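Local coordinates for capsid protein (Turnip yellow mosaic virus, PDB 2FZ2) that self-assembles in 180 copies into the T=3 icosahedral capsid that encloses the single-stranded RNA genome of the virus, at residues A8-T13 against Y111-F116; R12-T18 against E135-P139; P97-T103 against L148-L154. All coordinates share one frame. Residues are numbered along the deposited sequence.

Contact 1: residues A8-T13 against Y111-F116; sequences APQDRT and YGGQIF. With nucleotides of chain A.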
loop_
_atom_site.group_PDB
_atom_site.type_symbol
_atom_site.label_atom_id
_atom_site.label_comp_id
_atom_site.label_asym_id
_atom_site.label_seq_id
_atom_site.Cartn_x
_atom_site.Cartn_y
_atom_site.Cartn_z
ATOM N N ALA D 8 -29.239 -115.978 23.471
ATOM C CA ALA D 8 -28.029 -116.462 22.813
ATOM C C ALA D 8 -28.081 -116.216 21.326
ATOM O O ALA D 8 -28.556 -117.055 20.563
ATOM C CB ALA D 8 -27.864 -117.937 23.062
ATOM N N PRO D 9 -27.543 -115.079 20.891
ATOM C CA PRO D 9 -27.533 -114.710 19.481
ATOM C C PRO D 9 -26.525 -115.557 18.738
ATOM O O PRO D 9 -25.461 -115.892 19.279
ATOM C CB PRO D 9 -27.162 -113.241 19.511
ATOM C CG PRO D 9 -26.286 -113.134 20.713
ATOM C CD PRO D 9 -26.845 -114.087 21.720
ATOM N N GLN D 10 -26.884 -115.877 17.495
ATOM C CA GLN D 10 -26.102 -116.726 16.591
ATOM C C GLN D 10 -24.896 -116.060 15.966
ATOM O O GLN D 10 -25.014 -114.929 15.499
ATOM C CB GLN D 10 -27.014 -117.201 15.471
ATOM C CG GLN D 10 -26.545 -118.415 14.714
ATOM C CD GLN D 10 -27.692 -119.096 13.986
ATOM O OE1 GLN D 10 -27.915 -118.868 12.788
ATOM N NE2 GLN D 10 -28.431 -119.939 14.712
ATOM N N ASP D 11 -23.749 -116.757 15.944
ATOM C CA ASP D 11 -22.533 -116.206 15.323
ATOM C C ASP D 11 -22.994 -115.850 13.905
ATOM O O ASP D 11 -23.858 -116.529 13.348
ATOM C CB ASP D 11 -21.395 -117.245 15.252
ATOM C CG ASP D 11 -21.251 -118.075 16.525
ATOM O OD1 ASP D 11 -21.056 -117.475 17.615
ATOM O OD2 ASP D 11 -21.318 -119.332 16.426
ATOM N N ARG D 12 -22.441 -114.799 13.314
ATOM C CA ARG D 12 -22.892 -114.402 11.986
ATOM C C ARG D 12 -21.785 -114.052 11.018
ATOM O O ARG D 12 -20.603 -114.120 11.347
ATOM C CB ARG D 12 -23.830 -113.197 12.087
ATOM C CG ARG D 12 -23.937 -112.569 13.475
ATOM C CD ARG D 12 -23.924 -111.031 13.452
ATOM N NE ARG D 12 -24.884 -110.456 12.506
ATOM C CZ ARG D 12 -26.186 -110.305 12.741
ATOM N NH1 ARG D 12 -26.709 -110.686 13.905
ATOM N NH2 ARG D 12 -26.968 -109.765 11.807
ATOM N N THR D 13 -22.198 -113.692 9.806
ATOM C CA THR D 13 -21.303 -113.263 8.736
ATOM C C THR D 13 -22.107 -112.507 7.697
ATOM O O THR D 13 -23.336 -112.491 7.732
ATOM C CB THR D 13 -20.589 -114.411 8.029
ATOM O OG1 THR D 13 -19.391 -113.907 7.423
ATOM C CG2 THR D 13 -21.464 -114.990 6.953
ATOM N N TYR D 111 -21.923 -123.539 10.701
ATOM C CA TYR D 111 -21.418 -122.321 11.311
ATOM C C TYR D 111 -22.139 -121.689 12.501
ATOM O O TYR D 111 -21.611 -121.687 13.618
ATOM C CB TYR D 111 -21.231 -121.247 10.265
ATOM C CG TYR D 111 -20.676 -119.984 10.867
ATOM C CD1 TYR D 111 -19.433 -119.971 11.501
ATOM C CD2 TYR D 111 -21.383 -118.793 10.790
ATOM C CE1 TYR D 111 -18.913 -118.796 12.035
ATOM C CE2 TYR D 111 -20.869 -117.608 11.322
ATOM C CZ TYR D 111 -19.642 -117.614 11.934
ATOM O OH TYR D 111 -19.148 -116.426 12.409
ATOM N N GLY D 112 -23.305 -121.107 12.289
ATOM C CA GLY D 112 -23.971 -120.499 13.435
ATOM C C GLY D 112 -24.476 -121.436 14.547
ATOM O O GLY D 112 -24.671 -121.015 15.707
ATOM N N GLY D 113 -24.692 -122.699 14.163
ATOM C CA GLY D 113 -25.195 -123.746 15.042
ATOM C C GLY D 113 -24.936 -123.609 16.523
ATOM O O GLY D 113 -23.806 -123.342 16.932
ATOM N N GLN D 114 -25.979 -123.821 17.325
ATOM C CA GLN D 114 -25.871 -123.695 18.777
ATOM C C GLN D 114 -26.465 -124.868 19.553
ATOM O O GLN D 114 -27.355 -125.555 19.052
ATOM C CB GLN D 114 -26.547 -122.399 19.222
ATOM C CG GLN D 114 -25.639 -121.417 19.949
ATOM C CD GLN D 114 -26.099 -119.992 19.738
ATOM O OE1 GLN D 114 -26.918 -119.726 18.847
ATOM N NE2 GLN D 114 -25.583 -119.065 20.555
ATOM N N ILE D 115 -25.986 -125.071 20.785
ATOM C CA ILE D 115 -26.455 -126.176 21.629
ATOM C C ILE D 115 -26.605 -125.804 23.098
ATOM O O ILE D 115 -25.636 -125.353 23.738
ATOM C CB ILE D 115 -25.483 -127.371 21.555
ATOM C CG1 ILE D 115 -25.770 -128.190 20.321
ATOM C CG2 ILE D 115 -25.663 -128.292 22.741
ATOM C CD1 ILE D 115 -27.177 -128.670 20.295
ATOM N N PHE D 116 -27.796 -126.033 23.649
ATOM C CA PHE D 116 -28.013 -125.696 25.045
ATOM C C PHE D 116 -28.549 -126.780 25.925
ATOM O O PHE D 116 -29.316 -127.639 25.492
ATOM C CB PHE D 116 -28.978 -124.530 25.192
ATOM C CG PHE D 116 -28.919 -123.556 24.083
ATOM C CD1 PHE D 116 -29.644 -123.767 22.930
ATOM C CD2 PHE D 116 -28.128 -122.420 24.187
ATOM C CE1 PHE D 116 -29.581 -122.853 21.886
ATOM C CE2 PHE D 116 -28.055 -121.499 23.144
ATOM C CZ PHE D 116 -28.779 -121.714 21.996
ATOM P P C A 2 -16.583 -113.307 14.308
ATOM O OP1 C A 2 -16.343 -114.403 13.331
ATOM O OP2 C A 2 -15.478 -112.364 14.632
ATOM O "O5'" C A 2 -17.788 -112.437 13.737
ATOM C "C5'" C A 2 -17.544 -111.462 12.725
ATOM C "C4'" C A 2 -18.842 -111.017 12.106
ATOM O "O4'" C A 2 -19.742 -110.632 13.183
ATOM C "C3'" C A 2 -18.746 -109.794 11.195
ATOM O "O3'" C A 2 -18.387 -110.153 9.833
ATOM C "C2'" C A 2 -20.163 -109.234 11.320
ATOM O "O2'" C A 2 -21.077 -109.996 10.553
ATOM C "C1'" C A 2 -20.461 -109.470 12.812
ATOM N N1 C A 2 -20.123 -108.370 13.766
ATOM C C2 C A 2 -21.176 -107.591 14.304
ATOM O O2 C A 2 -22.354 -107.854 13.984
ATOM N N3 C A 2 -20.881 -106.576 15.157
ATOM C C4 C A 2 -19.612 -106.324 15.489
ATOM N N4 C A 2 -19.381 -105.309 16.325
ATOM C C5 C A 2 -18.527 -107.101 14.975
ATOM C C6 C A 2 -18.824 -108.102 14.126
ATOM O "O5'" C A 1 -15.734 -113.004 19.456
ATOM C "C5'" C A 1 -16.568 -114.065 18.971
ATOM C "C4'" C A 1 -17.798 -113.796 18.089
ATOM O "O4'" C A 1 -18.695 -112.824 18.703
ATOM C "C3'" C A 1 -17.673 -113.160 16.698
ATOM O "O3'" C A 1 -17.156 -113.985 15.666
ATOM C "C2'" C A 1 -19.128 -112.803 16.352
ATOM O "O2'" C A 1 -19.948 -113.809 15.766
ATOM C "C1'" C A 1 -19.676 -112.440 17.723
ATOM N N1 C A 1 -20.100 -111.013 17.826
ATOM C C2 C A 1 -21.441 -110.741 17.518
ATOM O O2 C A 1 -22.160 -111.679 17.128
ATOM N N3 C A 1 -21.917 -109.476 17.639
ATOM C C4 C A 1 -21.103 -108.488 18.021
ATOM N N4 C A 1 -21.631 -107.260 18.151
ATOM C C5 C A 1 -19.714 -108.718 18.294
ATOM C C6 C A 1 -19.258 -109.989 18.193
#

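Contact 2: residues R12-T18 against E135-P139; sequences RTVTVAT and EMMQP. Unlike the reference sequence in segment 135-139: Gln138 (reference Asn). With nucleotides of chain A.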
loop_
_atom_site.group_PDB
_atom_site.type_symbol
_atom_site.label_atom_id
_atom_site.label_comp_id
_atom_site.label_asym_id
_atom_site.label_seq_id
_atom_site.Cartn_x
_atom_site.Cartn_y
_atom_site.Cartn_z
ATOM N N ARG D 12 -22.441 -114.799 13.314
ATOM C CA ARG D 12 -22.892 -114.402 11.986
ATOM C C ARG D 12 -21.785 -114.052 11.018
ATOM O O ARG D 12 -20.603 -114.120 11.347
ATOM C CB ARG D 12 -23.830 -113.197 12.087
ATOM C CG ARG D 12 -23.937 -112.569 13.475
ATOM C CD ARG D 12 -23.924 -111.031 13.452
ATOM N NE ARG D 12 -24.884 -110.456 12.506
ATOM C CZ ARG D 12 -26.186 -110.305 12.741
ATOM N NH1 ARG D 12 -26.709 -110.686 13.905
ATOM N NH2 ARG D 12 -26.968 -109.765 11.807
ATOM N N THR D 13 -22.198 -113.692 9.806
ATOM C CA THR D 13 -21.303 -113.263 8.736
ATOM C C THR D 13 -22.107 -112.507 7.697
ATOM O O THR D 13 -23.336 -112.491 7.732
ATOM C CB THR D 13 -20.589 -114.411 8.029
ATOM O OG1 THR D 13 -19.391 -113.907 7.423
ATOM C CG2 THR D 13 -21.464 -114.990 6.953
ATOM N N VAL D 14 -21.416 -111.898 6.750
ATOM C CA VAL D 14 -22.105 -111.111 5.747
ATOM C C VAL D 14 -22.476 -111.901 4.503
ATOM O O VAL D 14 -21.608 -112.380 3.762
ATOM C CB VAL D 14 -21.251 -109.886 5.380
ATOM C CG1 VAL D 14 -19.781 -110.300 5.280
ATOM C CG2 VAL D 14 -21.748 -109.264 4.102
ATOM N N THR D 15 -23.782 -112.039 4.295
ATOM C CA THR D 15 -24.314 -112.750 3.143
ATOM C C THR D 15 -25.686 -112.144 2.776
ATOM O O THR D 15 -26.592 -112.032 3.610
ATOM C CB THR D 15 -24.380 -114.270 3.437
ATOM O OG1 THR D 15 -24.608 -114.990 2.227
ATOM C CG2 THR D 15 -25.457 -114.586 4.392
ATOM N N VAL D 16 -25.815 -111.722 1.521
ATOM C CA VAL D 16 -27.034 -111.071 1.052
ATOM C C VAL D 16 -27.903 -111.876 0.138
ATOM O O VAL D 16 -27.486 -112.884 -0.394
ATOM C CB VAL D 16 -26.734 -109.799 0.260
ATOM C CG1 VAL D 16 -27.627 -108.649 0.765
ATOM C CG2 VAL D 16 -25.255 -109.477 0.341
ATOM N N ALA D 17 -29.114 -111.379 -0.063
ATOM C CA ALA D 17 -30.073 -112.003 -0.949
ATOM C C ALA D 17 -30.406 -110.958 -1.999
ATOM O O ALA D 17 -30.247 -109.756 -1.755
ATOM C CB ALA D 17 -31.316 -112.381 -0.184
ATOM N N THR D 18 -30.833 -111.406 -3.175
ATOM C CA THR D 18 -31.211 -110.473 -4.228
ATOM C C THR D 18 -32.720 -110.465 -4.098
ATOM O O THR D 18 -33.335 -111.523 -4.042
ATOM C CB THR D 18 -30.792 -110.965 -5.654
ATOM O OG1 THR D 18 -30.830 -112.395 -5.691
ATOM C CG2 THR D 18 -29.350 -110.466 -6.026
ATOM N N GLU D 135 -30.692 -110.194 8.454
ATOM C CA GLU D 135 -29.612 -109.399 7.881
ATOM C C GLU D 135 -28.937 -110.282 6.828
ATOM O O GLU D 135 -28.576 -109.829 5.738
ATOM C CB GLU D 135 -28.632 -108.994 9.010
ATOM C CG GLU D 135 -29.239 -108.033 10.101
ATOM C CD GLU D 135 -29.999 -108.745 11.269
ATOM O OE1 GLU D 135 -29.591 -109.860 11.668
ATOM O OE2 GLU D 135 -31.002 -108.184 11.795
ATOM N N MET D 136 -28.827 -111.566 7.150
ATOM C CA MET D 136 -28.201 -112.522 6.264
ATOM C C MET D 136 -29.153 -113.619 5.799
ATOM O O MET D 136 -28.789 -114.796 5.684
ATOM C CB MET D 136 -26.974 -113.117 6.955
ATOM C CG MET D 136 -27.250 -114.181 8.018
ATOM S SD MET D 136 -25.776 -114.443 9.069
ATOM C CE MET D 136 -25.530 -112.767 9.610
ATOM N N MET D 137 -30.384 -113.218 5.532
ATOM C CA MET D 137 -31.395 -114.142 5.054
ATOM C C MET D 137 -32.231 -113.416 4.038
ATOM O O MET D 137 -31.945 -112.269 3.665
ATOM C CB MET D 137 -32.317 -114.592 6.172
ATOM C CG MET D 137 -31.647 -115.366 7.241
ATOM S SD MET D 137 -32.011 -117.069 7.030
ATOM C CE MET D 137 -30.540 -117.802 7.805
ATOM N N GLN D 138 -33.284 -114.095 3.612
ATOM C CA GLN D 138 -34.208 -113.560 2.637
ATOM C C GLN D 138 -35.490 -113.207 3.356
ATOM O O GLN D 138 -36.361 -114.057 3.528
ATOM C CB GLN D 138 -34.495 -114.612 1.586
ATOM C CG GLN D 138 -34.252 -114.129 0.206
ATOM C CD GLN D 138 -35.147 -112.978 -0.144
ATOM O OE1 GLN D 138 -35.357 -112.691 -1.325
ATOM N NE2 GLN D 138 -35.687 -112.300 0.875
ATOM N N PRO D 139 -35.628 -111.943 3.777
ATOM C CA PRO D 139 -36.802 -111.429 4.502
ATOM C C PRO D 139 -38.169 -111.607 3.855
ATOM O O PRO D 139 -39.168 -111.779 4.554
ATOM C CB PRO D 139 -36.486 -109.951 4.728
ATOM C CG PRO D 139 -35.353 -109.637 3.788
ATOM C CD PRO D 139 -34.600 -110.908 3.568
ATOM P P C A 2 -16.583 -113.307 14.308
ATOM O OP1 C A 2 -16.343 -114.403 13.331
ATOM O OP2 C A 2 -15.478 -112.364 14.632
ATOM O "O5'" C A 2 -17.788 -112.437 13.737
ATOM C "C5'" C A 2 -17.544 -111.462 12.725
ATOM C "C4'" C A 2 -18.842 -111.017 12.106
ATOM O "O4'" C A 2 -19.742 -110.632 13.183
ATOM C "C3'" C A 2 -18.746 -109.794 11.195
ATOM O "O3'" C A 2 -18.387 -110.153 9.833
ATOM C "C2'" C A 2 -20.163 -109.234 11.320
ATOM O "O2'" C A 2 -21.077 -109.996 10.553
ATOM C "C1'" C A 2 -20.461 -109.470 12.812
ATOM N N1 C A 2 -20.123 -108.370 13.766
ATOM C C2 C A 2 -21.176 -107.591 14.304
ATOM O O2 C A 2 -22.354 -107.854 13.984
ATOM N N3 C A 2 -20.881 -106.576 15.157
ATOM C C4 C A 2 -19.612 -106.324 15.489
ATOM N N4 C A 2 -19.381 -105.309 16.325
ATOM C C5 C A 2 -18.527 -107.101 14.975
ATOM C C6 C A 2 -18.824 -108.102 14.126
#

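Contact 3: residues P97-T103 against L148-L154; sequences PAQSPVT and LDSPKLL. Unlike the reference sequence in segment 97-103: Gln99 (reference Asn).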
loop_
_atom_site.group_PDB
_atom_site.type_symbol
_atom_site.label_atom_id
_atom_site.label_comp_id
_atom_site.label_asym_id
_atom_site.label_seq_id
_atom_site.Cartn_x
_atom_site.Cartn_y
_atom_site.Cartn_z
ATOM N N PRO D 97 -30.806 -120.349 5.624
ATOM C CA PRO D 97 -31.677 -120.081 4.474
ATOM C C PRO D 97 -32.283 -121.337 3.880
ATOM O O PRO D 97 -31.615 -122.353 3.745
ATOM C CB PRO D 97 -30.772 -119.360 3.481
ATOM C CG PRO D 97 -29.380 -119.715 3.885
ATOM C CD PRO D 97 -29.392 -120.054 5.344
ATOM N N ALA D 98 -33.558 -121.253 3.533
ATOM C CA ALA D 98 -34.292 -122.365 2.959
ATOM C C ALA D 98 -33.447 -123.274 2.066
ATOM O O ALA D 98 -33.568 -124.514 2.113
ATOM C CB ALA D 98 -35.464 -121.825 2.162
ATOM N N GLN D 99 -32.603 -122.641 1.254
ATOM C CA GLN D 99 -31.746 -123.336 0.306
ATOM C C GLN D 99 -30.608 -124.145 0.893
ATOM O O GLN D 99 -29.960 -124.904 0.179
ATOM C CB GLN D 99 -31.168 -122.345 -0.662
ATOM C CG GLN D 99 -30.803 -121.061 -0.019
ATOM C CD GLN D 99 -30.391 -120.036 -1.052
ATOM O OE1 GLN D 99 -30.027 -118.897 -0.723
ATOM N NE2 GLN D 99 -30.444 -120.434 -2.325
ATOM N N SER D 100 -30.333 -123.968 2.179
ATOM C CA SER D 100 -29.275 -124.744 2.799
ATOM C C SER D 100 -29.818 -126.129 3.089
ATOM O O SER D 100 -30.815 -126.294 3.792
ATOM C CB SER D 100 -28.799 -124.105 4.079
ATOM O OG SER D 100 -27.577 -124.712 4.438
ATOM N N PRO D 101 -29.134 -127.151 2.580
ATOM C CA PRO D 101 -29.518 -128.553 2.738
ATOM C C PRO D 101 -29.153 -129.173 4.063
ATOM O O PRO D 101 -29.167 -130.402 4.187
ATOM C CB PRO D 101 -28.777 -129.232 1.613
ATOM C CG PRO D 101 -27.477 -128.454 1.577
ATOM C CD PRO D 101 -27.859 -127.021 1.854
ATOM N N VAL D 102 -28.809 -128.359 5.052
ATOM C CA VAL D 102 -28.444 -128.949 6.326
ATOM C C VAL D 102 -29.621 -129.495 7.069
ATOM O O VAL D 102 -30.757 -129.015 6.941
ATOM C CB VAL D 102 -27.746 -127.987 7.247
ATOM C CG1 VAL D 102 -26.400 -128.563 7.618
ATOM C CG2 VAL D 102 -27.598 -126.653 6.586
ATOM N N THR D 103 -29.338 -130.525 7.840
ATOM C CA THR D 103 -30.357 -131.170 8.618
ATOM C C THR D 103 -29.991 -130.928 10.077
ATOM O O THR D 103 -28.823 -130.731 10.408
ATOM C CB THR D 103 -30.405 -132.680 8.270
ATOM O OG1 THR D 103 -30.709 -133.455 9.435
ATOM C CG2 THR D 103 -29.072 -133.129 7.714
ATOM N N LEU D 148 -35.924 -118.668 -2.526
ATOM C CA LEU D 148 -35.493 -119.924 -1.923
ATOM C C LEU D 148 -34.516 -119.782 -0.769
ATOM O O LEU D 148 -33.924 -120.777 -0.333
ATOM C CB LEU D 148 -34.910 -120.849 -2.994
ATOM C CG LEU D 148 -34.931 -120.215 -4.386
ATOM C CD1 LEU D 148 -33.629 -119.503 -4.616
ATOM C CD2 LEU D 148 -35.133 -121.260 -5.452
ATOM N N ASP D 149 -34.340 -118.556 -0.283
ATOM C CA ASP D 149 -33.455 -118.320 0.847
ATOM C C ASP D 149 -34.184 -117.693 2.013
ATOM O O ASP D 149 -33.559 -117.031 2.840
ATOM C CB ASP D 149 -32.252 -117.428 0.495
ATOM C CG ASP D 149 -32.510 -116.494 -0.668
ATOM O OD1 ASP D 149 -31.573 -115.743 -1.027
ATOM O OD2 ASP D 149 -33.628 -116.508 -1.224
ATOM N N SER D 150 -35.501 -117.877 2.073
ATOM C CA SER D 150 -36.288 -117.345 3.188
ATOM C C SER D 150 -35.794 -118.103 4.416
ATOM O O SER D 150 -35.144 -119.148 4.299
ATOM C CB SER D 150 -37.777 -117.626 2.989
ATOM O OG SER D 150 -37.946 -118.530 1.910
ATOM N N PRO D 151 -36.094 -117.597 5.609
ATOM C CA PRO D 151 -35.654 -118.255 6.839
ATOM C C PRO D 151 -36.217 -119.642 7.037
ATOM O O PRO D 151 -37.401 -119.899 6.754
ATOM C CB PRO D 151 -36.095 -117.299 7.931
ATOM C CG PRO D 151 -36.306 -115.991 7.214
ATOM C CD PRO D 151 -36.837 -116.368 5.884
ATOM N N LYS D 152 -35.343 -120.518 7.526
ATOM C CA LYS D 152 -35.633 -121.923 7.812
ATOM C C LYS D 152 -35.088 -122.152 9.214
ATOM O O LYS D 152 -33.980 -121.728 9.529
ATOM C CB LYS D 152 -34.888 -122.826 6.816
ATOM C CG LYS D 152 -35.148 -124.340 6.905
ATOM C CD LYS D 152 -34.067 -125.116 6.112
ATOM C CE LYS D 152 -34.624 -126.311 5.318
ATOM N NZ LYS D 152 -33.598 -127.396 5.067
ATOM N N LEU D 153 -35.848 -122.816 10.069
ATOM C CA LEU D 153 -35.351 -123.037 11.414
ATOM C C LEU D 153 -35.070 -124.498 11.692
ATOM O O LEU D 153 -35.899 -125.371 11.415
ATOM C CB LEU D 153 -36.337 -122.502 12.441
ATOM C CG LEU D 153 -35.967 -122.832 13.879
ATOM C CD1 LEU D 153 -35.074 -121.747 14.440
ATOM C CD2 LEU D 153 -37.218 -122.956 14.695
ATOM N N LEU D 154 -33.895 -124.757 12.251
ATOM C CA LEU D 154 -33.488 -126.111 12.562
ATOM C C LEU D 154 -33.467 -126.333 14.049
ATOM O O LEU D 154 -32.829 -125.571 14.773
ATOM C CB LEU D 154 -32.098 -126.366 12.000
ATOM C CG LEU D 154 -32.059 -126.339 10.477
ATOM C CD1 LEU D 154 -30.661 -126.618 9.970
ATOM C CD2 LEU D 154 -33.021 -127.381 9.952
#

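Contact 1: residues A8-T13 against Y111-F116
In the jelly-roll coat protein, the N-terminal arm (Ala8-Thr13) runs antiparallel alongside the loop 111-113 and the start of strand 114-118, outermost in this chain's four-stranded sheet. The end-to-end directions of the two segments are 179° apart, with the closest CA pair at Asp11 and Gly112 (4.9 Å). Two hydrogen bonds of unequal strength link them: Tyr111 OH donates to Arg12 O at 2.9 Å, and Gln114 NE2 gives a weak one to Pro9 O at 3.4 Å. Between them Gln10 CG rests 3.4 Å from Gly112 O, and an ideal CB on Gly112 would clash with that carbon, so the arm's close approach depends on the missing side chain. Apolar contact is limited to Ala8 CB against Phe116 CE2 (3.6 Å), next to Asp4 of a neighbouring subunit. RNA lies alongside the arm. Asp11 CA and Arg12 N are each 3.6 Å from O2' of nucleotide C1 of chain A, while Tyr111 OH comes within 3.6 Å of OP1 of nucleotide C2 of chain A.

Contact 2: residues R12-T18 against E135-P139
Arg12 has chi1 at 8° and chi2 at 137°, both outside the usual wells, with chi3 in p; in this conformation the guanidinium reaches Glu135. There Arg12 NH2 donates to Glu135 OE1 at 2.6 Å with an N-H...O angle of 155°, a salt bridge made at the guanidinium edge. Glu135 (m at chi1, p at chi2) has a CA-to-CB bond pointing sideways, yet its carboxylate comes nearer. Arg12 CD also lies 3.6 Å from O2 of nucleotide C2 of chain A. Met136, in the p, t, p conformation, buries 113 Å² against the arm; its CB packs 3.3 Å from CG2 of Thr15. Met136 CA makes a CA-H...O contact with Thr15 O (3.1 Å, 144° at H). Thr15, with chi1 in t, turns its hydroxyl to Pro182 O of a neighbouring subunit. Further along, Ala17 CB lies 3.4 Å from Gln138 CG. The N-terminal arm of this jelly-roll coat protein thus lies between its own 135-139 loop, a neighbouring subunit and RNA, an RNA-contact site within the T=3 capsid.

Contact 3: residues P97-T103 against L148-L154
Strand 89-97 ends at Pro97, which forms an antiparallel non-hydrogen-bonded pair with Pro151 (CA-CA 5.0 Å) at the start of strand 151-158. The chain then reverses in a type I beta turn from Pro97 to Ser100, closed by Ser100 N to Pro97 O at 2.6 Å. Just past the bridge, Ala98 N donates to Ser150 O at 2.7 Å and 162°, and the same oxygen receives a CA-H...O contact from Pro97 CA at 3.6 Å. Gln99 N lies 2.8 Å from Leu148 O. Among the side chains, Lys152 points its CA-to-CB bond toward the loop, and its long chain extends along the turn, past Ala98 O, to place NZ 3.3 Å from Ser100 O, a hydrogen bond. Beyond it, Leu154 CD1 packs on Val102 CB (4.2 Å). Near the other end Ala98 CB touches Leu148 O (3.1 Å) and Pro97 CB meets Asp149 CB (3.9 Å). The Asp149 carboxylate is engaged by Ser144 and Arg67 of a neighbouring subunit, and the Ser100 hydroxyl by Ile184 of that subunit. Ala98 N and Lys152 NZ both donate to backbone carbonyls, tying turn to strand start, while Ser100 and Asp149 engage that subunit, consistent with a place at the interface.

In the fold
Along the chain the first segments come in the order 8-13, 12-18 and 97-103, followed by 111-116, 135-139 and 148-154, so every pair of contacts crosses. Contacts 1 and 2 have centres 15 Å apart and share Arg12 and Thr13, whose arm therefore joins the 111-116 region to the loop between strands 128-131 and 140-142. Contact 2 touches contact 3 directly, centres 12 Å apart, where Met137 CE packs 3.4 Å from Pro97 N. Contacts 1 and 3 do not touch, but both reach the four-stranded antiparallel sheet, through strand 114-118 and strands 89-97 and 151-158. All three lie at interfaces with neighbouring subunits, consistent with a part in capsid packing.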